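Local coordinates for protein myroilysin (Myroides profundi, PDB 5CZW) that probably acts as a zinc-dependent metalloendopeptidase of the astacin family, kept latent in this form by its propeptide, which blocks the zinc, at residues D128-F131 with S132-I136. The protein carries 1 engineered substitution. Sequence-based numbering, arbitrary orientation.
Sequences DTEF and SRTVI. Engineered in segment 128-131: T129 (natural residue Ala).
Three groups grip E130 OE2. T134 OG1 gives it a hydrogen bond of 2.6 Å, arriving from above the carboxylate plane; R133 NH2 lies 3.0 Å from OE2 on its syn lone pair; and W121 NE1, from outside the helix, is the third donor. E130 OE1 lies in the guanidinium plane and accepts from both R133 NE and R133 NH2 at 3.0 Å, NH2 on its syn lone pair and NE also on the syn side but tilted out of the carboxylate plane. The arginine therefore meets the acid side-on, the two flat groups twisted 54° apart. E130 reaches this spot by running CG anti to its backbone N (chi1 179°) and bending at chi2 (53°), which turns the carboxylate toward the next turn; R133 bends at chi3 to meet it. T134 OG1 also sits 3.4 Å above one guanidinium face, off toward the rim. With an alanine at E130, the R133 charge would probably lack its carboxylate mate, and the T134 hydroxyl and W121 indole N-H their shared acceptor. Beneath run ordinary helix bonds, such as V135 N to F131 O at 2.8 Å. These i to i+3 and i to i+4 pairs lie on the first turns of helix 128-143, which further on carries the HExxH zinc ligands H137 and H141, while F131 packs on V60 of helix 58-63 and D128 bridges to K63 there.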
loop_
_atom_site.group_PDB
_atom_site.type_symbol
_atom_site.label_atom_id
_atom_site.label_comp_id
_atom_site.label_asym_id
_atom_site.label_seq_id
_atom_site.Cartn_x
_atom_site.Cartn_y
_atom_site.Cartn_z
ATOM N N ASP A 128 10.554 -14.193 0.456
ATOM C CA ASP A 128 9.248 -14.423 1.088
ATOM C C ASP A 128 8.912 -13.303 2.081
ATOM O O ASP A 128 7.755 -12.905 2.238
ATOM C CB ASP A 128 9.172 -15.810 1.707
ATOM C CG ASP A 128 8.778 -16.895 0.679
ATOM O OD1 ASP A 128 8.272 -16.579 -0.435
ATOM O OD2 ASP A 128 8.906 -18.092 0.987
ATOM N N THR A 129 9.892 -12.841 2.848
ATOM C CA THR A 129 9.622 -11.818 3.815
ATOM C C THR A 129 9.159 -10.538 3.153
ATOM O O THR A 129 8.251 -9.857 3.646
ATOM C CB THR A 129 10.867 -11.502 4.626
ATOM O OG1 THR A 129 11.172 -12.649 5.380
ATOM C CG2 THR A 129 10.533 -10.408 5.607
ATOM N N GLU A 130 9.736 -10.223 2.022
ATOM C CA GLU A 130 9.351 -8.986 1.324
ATOM C C GLU A 130 7.968 -9.122 0.736
ATOM O O GLU A 130 7.183 -8.170 0.817
ATOM C CB GLU A 130 10.329 -8.637 0.254
ATOM C CG GLU A 130 9.974 -7.379 -0.519
ATOM C CD GLU A 130 9.727 -6.161 0.333
ATOM O OE1 GLU A 130 10.315 -6.039 1.459
ATOM O OE2 GLU A 130 8.880 -5.290 -0.062
ATOM N N PHE A 131 7.618 -10.308 0.211
ATOM C CA PHE A 131 6.244 -10.484 -0.254
ATOM C C PHE A 131 5.284 -10.339 0.921
ATOM O O PHE A 131 4.249 -9.637 0.842
ATOM C CB PHE A 131 5.951 -11.810 -0.936
ATOM C CG PHE A 131 6.455 -11.962 -2.347
ATOM C CD1 PHE A 131 5.853 -11.277 -3.420
ATOM C CD2 PHE A 131 7.442 -12.893 -2.640
ATOM C CE1 PHE A 131 6.303 -11.453 -4.739
ATOM C CE2 PHE A 131 7.862 -13.068 -3.942
ATOM C CZ PHE A 131 7.291 -12.366 -5.001
ATOM N N SER A 132 5.592 -11.010 2.012
ATOM C CA SER A 132 4.734 -11.011 3.168
ATOM C C SER A 132 4.551 -9.579 3.698
ATOM O O SER A 132 3.403 -9.093 3.938
ATOM C CB SER A 132 5.323 -11.907 4.307
ATOM O OG SER A 132 4.430 -11.893 5.448
ATOM N N ARG A 133 5.622 -8.892 3.877
ATOM C CA ARG A 133 5.532 -7.536 4.367
ATOM C C ARG A 133 4.666 -6.625 3.493
ATOM O O ARG A 133 3.766 -5.941 3.965
ATOM C CB ARG A 133 6.952 -6.929 4.487
ATOM C CG ARG A 133 7.016 -5.489 5.018
ATOM C CD ARG A 133 8.441 -4.946 5.029
ATOM N NE ARG A 133 8.910 -4.589 3.723
ATOM C CZ ARG A 133 8.923 -3.360 3.204
ATOM N NH1 ARG A 133 8.500 -2.333 3.870
ATOM N NH2 ARG A 133 9.367 -3.195 2.001
ATOM N N THR A 134 4.988 -6.623 2.233
ATOM C CA THR A 134 4.384 -5.583 1.348
ATOM C C THR A 134 2.921 -6.009 0.941
ATOM O O THR A 134 1.993 -5.150 0.915
ATOM C CB THR A 134 5.286 -5.305 0.178
ATOM O OG1 THR A 134 6.450 -4.612 0.676
ATOM C CG2 THR A 134 4.586 -4.443 -0.917
ATOM N N VAL A 135 2.694 -7.321 0.737
ATOM C CA VAL A 135 1.360 -7.757 0.353
ATOM C C VAL A 135 0.419 -7.573 1.551
ATOM O O VAL A 135 -0.671 -6.966 1.431
ATOM C CB VAL A 135 1.296 -9.196 -0.160
ATOM C CG1 VAL A 135 -0.122 -9.629 -0.385
ATOM C CG2 VAL A 135 2.115 -9.271 -1.429
ATOM N N ILE A 136 0.771 -8.103 2.713
ATOM C CA ILE A 136 -0.104 -7.963 3.867
ATOM C C ILE A 136 -0.333 -6.484 4.155
ATOM O O ILE A 136 -1.452 -6.110 4.402
ATOM C CB ILE A 136 0.451 -8.706 5.115
ATOM C CG1 ILE A 136 0.609 -10.184 4.748
ATOM C CG2 ILE A 136 -0.437 -8.538 6.325
ATOM C CD1 ILE A 136 0.973 -11.079 5.891
#